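Local coordinates for N-acylethanolamine-hydrolyzing acid amidase subunit beta (Caenorhabditis elegans, PDB 6DY3), which probably hydrolyses fatty acid ethanolamides such as N-palmitoylethanolamine to free fatty acid and ethanolamine, as the beta subunit of an autocatalytically cleaved lysosomal amidase, at residues N102-T105 with Y106-V110; S194-E197 with V198-V202. All blocks are in the same frame, centred on the assembly; numbering follows the deposited sequence.

Interaction 1 (N102-T105 with Y106-V110); sequences NQAT and YTEAV
T105 and E108 form a capping box at the start of helix 106-113, on the surface of the Ntn-hydrolase fold, where the chain turns out of helix 92-102. T105 is the N-cap residue. Its OG1 sits between its own backbone N and carbonyl carbon (chi1 61°), which lets it face the first turn of the helix and accept a weak bond from E108 N at 3.3 Å. E108 answers with its carboxylate. OE1 takes three weak bonds, from T105 N at 3.0 Å, from A104 N and from T105 OG1. Three donors thus share one carboxylate oxygen. The negative charge lies at the helix N-terminus, where the helix dipole would probably favour it. The first full helical turn is closed by A109 N, which donates to T105 O at 2.9 Å, with an N-H...O angle of 159°. Q103 also reaches E108. Its chain bends at chi2, and OE1 of Q103 comes 3.3 Å from E108 CB. Its amide stands nearly perpendicular to the E108 carboxylate, with planes 83° apart. Next to the cap, Y106 packs on Y64, V126 and V135 of the seven-stranded sheet. A water joins the two polar ends, donating to Q103 OE1 at 2.7 Å and weakly to E108 OE2.

Interaction 2 (S194-E197 with V198-V202); sequences SMVE and VLSTV
Helix 192-199 makes its last regular turn here, with V198 N donating to S194 O and L199 N to M195 O at 2.9 Å, both in the i to i+4 pattern of an alpha helix. This is a helix C-terminus in the Ntn-hydrolase fold, where two side-chain hydroxyls bond to carbonyls of the last turn. The backbone bonds weaken beyond L199: S200 N bonds only weakly to V196 O and E197 O. S200 OG, beside its own backbone N (chi1 -59°), reaches back along the helix and donates to V196 O at 2.8 Å. T201 OG1 donates to E197 O at 2.9 Å, tilted 23° from the carbonyl plane. With an alanine in place of S200, V196 O would probably lose its hydroxyl donor and keep the weak bond from the backbone N, so the helix end would be held less firmly. The apolar side faces the five-stranded sheet. M195 and L199 pack on I4 of strand 2-7 and V214 of strand 209-215, while V198 and E197 touch L185 of helix 173-185. The L199 side chain lies about 6 Å from that of R17, a residue probably important for activity. M195 meets L199 one turn on, and the two side chains cross at a slant, M195 CG lying 3.9 Å from L199 CD1.

Interaction 1 comes first along the chain and closes before interaction 2 opens. Their centres are 28 Å apart, on opposite sides of the chain's centre, and their nearest atoms are about 14 Å apart. Each lies at one end of a short helix: interaction 1 at the start of helix 106-113, interaction 2 at the close of helix 192-199. Helix 106-113 packs on the seven-stranded sheet, helix 192-199 on the five-stranded one. Together they sample the two outer helical layers that flank the sheets in this Ntn-hydrolase subunit. Interaction 1 is remote from the annotated sites. Interaction 2 packs against strand 2-7, which follows C1, the probable nucleophile.

Interaction 1 (N102-T105 with Y106-V110)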
ATOM      1  N   ASN B 102     -11.966  -8.963   6.819  1.00 48.04           N
ATOM      2  CA  ASN B 102     -13.295  -9.545   6.679  1.00 49.86           C
ATOM      3  C   ASN B 102     -13.512 -10.357   5.407  1.00 51.50           C
ATOM      4  O   ASN B 102     -14.553 -11.012   5.292  1.00 58.68           O
ATOM      5  CB  ASN B 102     -14.359  -8.437   6.742  1.00 51.56           C
ATOM      6  CG  ASN B 102     -14.305  -7.655   8.037  1.00 53.49           C
ATOM      7  OD1 ASN B 102     -14.153  -8.230   9.115  1.00 57.81           O
ATOM      8  ND2 ASN B 102     -14.386  -6.334   7.936  1.00 51.06           N
ATOM      9  N   GLN B 103     -12.593 -10.327   4.449  1.00 47.12           N
ATOM     10  CA  GLN B 103     -12.705 -11.120   3.229  1.00 48.71           C
ATOM     11  C   GLN B 103     -11.651 -12.219   3.269  1.00 51.12           C
ATOM     12  O   GLN B 103     -10.450 -11.932   3.322  1.00 51.08           O
ATOM     13  CB  GLN B 103     -12.551 -10.242   1.987  1.00 51.20           C
ATOM     14  CG  GLN B 103     -13.540  -9.079   1.930  1.00 51.55           C
ATOM     15  CD  GLN B 103     -15.001  -9.522   1.996  1.00 51.25           C
ATOM     16  OE1 GLN B 103     -15.384 -10.552   1.446  1.00 52.76           O
ATOM     17  NE2 GLN B 103     -15.817  -8.740   2.684  1.00 49.18           N
ATOM     18  N   ALA B 104     -12.102 -13.473   3.251  1.00 56.75           N
ATOM     19  CA  ALA B 104     -11.225 -14.606   3.518  1.00 55.30           C
ATOM     20  C   ALA B 104     -10.550 -15.174   2.275  1.00 55.53           C
ATOM     21  O   ALA B 104      -9.465 -15.757   2.391  1.00 55.99           O
ATOM     22  CB  ALA B 104     -12.014 -15.719   4.208  1.00 54.25           C
ATOM     23  N   THR B 105     -11.151 -15.035   1.096  1.00 53.50           N
ATOM     24  CA  THR B 105     -10.624 -15.654  -0.111  1.00 50.46           C
ATOM     25  C   THR B 105     -10.294 -14.601  -1.162  1.00 46.26           C
ATOM     26  O   THR B 105     -10.807 -13.479  -1.142  1.00 42.86           O
ATOM     27  CB  THR B 105     -11.616 -16.674  -0.694  1.00 50.06           C
ATOM     28  OG1 THR B 105     -12.840 -16.016  -1.044  1.00 49.09           O
ATOM     29  CG2 THR B 105     -11.904 -17.769   0.316  1.00 50.47           C
ATOM     30  N   TYR B 106      -9.418 -14.991  -2.092  1.00 48.94           N
ATOM     31  CA  TYR B 106      -9.052 -14.118  -3.201  1.00 45.33           C
ATOM     32  C   TYR B 106     -10.293 -13.601  -3.914  1.00 48.30           C
ATOM     33  O   TYR B 106     -10.421 -12.400  -4.175  1.00 51.16           O
ATOM     34  CB  TYR B 106      -8.144 -14.873  -4.175  1.00 41.84           C
ATOM     35  CG  TYR B 106      -7.942 -14.198  -5.516  1.00 43.85           C
ATOM     36  CD1 TYR B 106      -6.842 -13.375  -5.743  1.00 43.04           C
ATOM     37  CD2 TYR B 106      -8.837 -14.392  -6.559  1.00 44.26           C
ATOM     38  CE1 TYR B 106      -6.650 -12.760  -6.967  1.00 41.41           C
ATOM     39  CE2 TYR B 106      -8.652 -13.778  -7.788  1.00 41.10           C
ATOM     40  CZ  TYR B 106      -7.559 -12.965  -7.989  1.00 41.30           C
ATOM     41  OH  TYR B 106      -7.369 -12.354  -9.214  1.00 39.82           O
ATOM     42  N   THR B 107     -11.223 -14.499  -4.237  1.00 50.14           N
ATOM     43  CA  THR B 107     -12.418 -14.092  -4.967  1.00 53.58           C
ATOM     44  C   THR B 107     -13.242 -13.092  -4.165  1.00 51.91           C
ATOM     45  O   THR B 107     -13.821 -12.159  -4.731  1.00 47.98           O
ATOM     46  CB  THR B 107     -13.257 -15.318  -5.320  1.00 57.97           C
ATOM     47  OG1 THR B 107     -12.431 -16.282  -5.982  1.00 59.01           O
ATOM     48  CG2 THR B 107     -14.413 -14.930  -6.234  1.00 58.11           C
ATOM     49  N   GLU B 108     -13.324 -13.284  -2.847  1.00 55.72           N
ATOM     50  CA  GLU B 108     -14.070 -12.344  -2.016  1.00 59.18           C
ATOM     51  C   GLU B 108     -13.393 -10.981  -1.988  1.00 57.19           C
ATOM     52  O   GLU B 108     -14.066  -9.944  -2.051  1.00 55.80           O
ATOM     53  CB  GLU B 108     -14.218 -12.897  -0.600  1.00 62.27           C
ATOM     54  CG  GLU B 108     -15.248 -14.002  -0.472  1.00 67.01           C
ATOM     55  CD  GLU B 108     -15.247 -14.657   0.899  1.00 69.59           C
ATOM     56  OE1 GLU B 108     -14.157 -14.855   1.475  1.00 67.54           O
ATOM     57  OE2 GLU B 108     -16.344 -14.963   1.406  1.00 73.57           O
ATOM     58  N   ALA B 109     -12.063 -10.961  -1.904  1.00 55.95           N
ATOM     59  CA  ALA B 109     -11.345  -9.693  -1.860  1.00 52.60           C
ATOM     60  C   ALA B 109     -11.465  -8.943  -3.181  1.00 49.03           C
ATOM     61  O   ALA B 109     -11.640  -7.719  -3.188  1.00 50.61           O
ATOM     62  CB  ALA B 109      -9.877  -9.937  -1.510  1.00 50.57           C
ATOM     63  N   VAL B 110     -11.373  -9.655  -4.308  1.00 42.53           N
ATOM     64  CA  VAL B 110     -11.455  -8.996  -5.609  1.00 41.61           C
ATOM     65  C   VAL B 110     -12.815  -8.333  -5.795  1.00 48.04           C
ATOM     66  O   VAL B 110     -12.911  -7.217  -6.320  1.00 47.81           O
ATOM     67  CB  VAL B 110     -11.158 -10.004  -6.735  1.00 39.99           C
ATOM     68  CG1 VAL B 110     -11.395  -9.374  -8.107  1.00 38.87           C
ATOM     69  CG2 VAL B 110      -9.727 -10.509  -6.634  1.00 39.84           C
TER
HETATM   70  O   HOH W   1     -17.356 -12.144   2.346  1.00 40.77           O

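Interaction 2 (S194-E197 with V198-V202)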
ATOM      1  N   SER B 194      13.494 -14.584  -8.511  1.00 42.29           N
ATOM      2  CA  SER B 194      13.349 -13.892  -9.787  1.00 40.43           C
ATOM      3  C   SER B 194      12.675 -12.541  -9.593  1.00 40.65           C
ATOM      4  O   SER B 194      13.064 -11.548 -10.216  1.00 42.58           O
ATOM      5  CB  SER B 194      12.553 -14.753 -10.764  1.00 43.06           C
ATOM      6  OG  SER B 194      13.138 -16.040 -10.893  1.00 48.01           O
ATOM      7  N   MET B 195      11.649 -12.490  -8.738  1.00 36.92           N
ATOM      8  CA  MET B 195      10.978 -11.227  -8.452  1.00 30.89           C
ATOM      9  C   MET B 195      11.938 -10.228  -7.811  1.00 30.20           C
ATOM     10  O   MET B 195      11.849  -9.021  -8.057  1.00 30.31           O
ATOM     11  CB  MET B 195       9.768 -11.477  -7.550  1.00 30.87           C
ATOM     12  CG  MET B 195       8.880 -10.264  -7.342  1.00 30.96           C
ATOM     13  SD  MET B 195       8.149  -9.675  -8.892  1.00 34.87           S
ATOM     14  CE  MET B 195       6.956 -10.975  -9.217  1.00 32.60           C
ATOM     15  N   VAL B 196      12.855 -10.711  -6.973  1.00 34.14           N
ATOM     16  CA  VAL B 196      13.856  -9.831  -6.376  1.00 35.37           C
ATOM     17  C   VAL B 196      14.752  -9.224  -7.451  1.00 38.61           C
ATOM     18  O   VAL B 196      15.146  -8.054  -7.363  1.00 34.93           O
ATOM     19  CB  VAL B 196      14.675 -10.603  -5.326  1.00 34.84           C
ATOM     20  CG1 VAL B 196      15.880  -9.789  -4.871  1.00 36.40           C
ATOM     21  CG2 VAL B 196      13.799 -10.963  -4.150  1.00 31.80           C
ATOM     22  N   GLU B 197      15.137 -10.022  -8.454  1.00 44.28           N
ATOM     23  CA  GLU B 197      15.951  -9.490  -9.543  1.00 44.35           C
ATOM     24  C   GLU B 197      15.199  -8.416 -10.319  1.00 40.29           C
ATOM     25  O   GLU B 197      15.780  -7.390 -10.689  1.00 44.53           O
ATOM     26  CB  GLU B 197      16.386 -10.615 -10.482  1.00 47.86           C
ATOM     27  CG  GLU B 197      17.233 -10.140 -11.660  1.00 53.72           C
ATOM     28  CD  GLU B 197      17.774 -11.290 -12.503  1.00 59.99           C
ATOM     29  OE1 GLU B 197      17.597 -12.460 -12.100  1.00 60.60           O
ATOM     30  OE2 GLU B 197      18.376 -11.024 -13.569  1.00 61.64           O
ATOM     31  N   VAL B 198      13.907  -8.637 -10.580  1.00 33.36           N
ATOM     32  CA  VAL B 198      13.102  -7.650 -11.299  1.00 30.73           C
ATOM     33  C   VAL B 198      12.992  -6.366 -10.487  1.00 28.47           C
ATOM     34  O   VAL B 198      13.299  -5.271 -10.973  1.00 27.40           O
ATOM     35  CB  VAL B 198      11.708  -8.223 -11.622  1.00 30.51           C
ATOM     36  CG1 VAL B 198      10.820  -7.165 -12.271  1.00 27.76           C
ATOM     37  CG2 VAL B 198      11.821  -9.444 -12.521  1.00 30.95           C
ATOM     38  N   LEU B 199      12.549  -6.481  -9.232  1.00 27.83           N
ATOM     39  CA  LEU B 199      12.319  -5.296  -8.409  1.00 28.66           C
ATOM     40  C   LEU B 199      13.595  -4.499  -8.148  1.00 27.55           C
ATOM     41  O   LEU B 199      13.509  -3.305  -7.835  1.00 26.49           O
ATOM     42  CB  LEU B 199      11.673  -5.703  -7.081  1.00 27.17           C
ATOM     43  CG  LEU B 199      10.260  -6.283  -7.182  1.00 27.05           C
ATOM     44  CD1 LEU B 199       9.778  -6.772  -5.825  1.00 27.36           C
ATOM     45  CD2 LEU B 199       9.279  -5.270  -7.762  1.00 26.15           C
ATOM     46  N   SER B 200      14.767  -5.118  -8.277  1.00 28.75           N
ATOM     47  CA  SER B 200      16.038  -4.449  -8.022  1.00 30.17           C
ATOM     48  C   SER B 200      16.652  -3.832  -9.273  1.00 31.30           C
ATOM     49  O   SER B 200      17.697  -3.184  -9.172  1.00 32.43           O
ATOM     50  CB  SER B 200      17.034  -5.426  -7.399  1.00 35.02           C
ATOM     51  OG  SER B 200      16.533  -5.940  -6.180  1.00 37.01           O
ATOM     52  N   THR B 201      16.040  -4.024 -10.443  1.00 31.02           N
ATOM     53  CA  THR B 201      16.561  -3.455 -11.678  1.00 30.96           C
ATOM     54  C   THR B 201      16.274  -1.962 -11.742  1.00 33.09           C
ATOM     55  O   THR B 201      15.177  -1.507 -11.408  1.00 33.09           O
ATOM     56  CB  THR B 201      15.946  -4.142 -12.901  1.00 29.30           C
ATOM     57  OG1 THR B 201      16.177  -5.554 -12.844  1.00 31.27           O
ATOM     58  CG2 THR B 201      16.540  -3.593 -14.178  1.00 29.37           C
ATOM     59  N   VAL B 202      17.277  -1.199 -12.163  1.00 35.79           N
ATOM     60  CA  VAL B 202      17.109   0.230 -12.353  1.00 36.31           C
ATOM     61  C   VAL B 202      16.345   0.441 -13.662  1.00 34.77           C
ATOM     62  O   VAL B 202      16.651  -0.212 -14.661  1.00 35.31           O
ATOM     63  CB  VAL B 202      18.468   0.957 -12.372  1.00 34.57           C
ATOM     64  CG1 VAL B 202      18.283   2.442 -12.627  1.00 34.70           C
ATOM     65  CG2 VAL B 202      19.197   0.735 -11.064  1.00 36.07           C
TER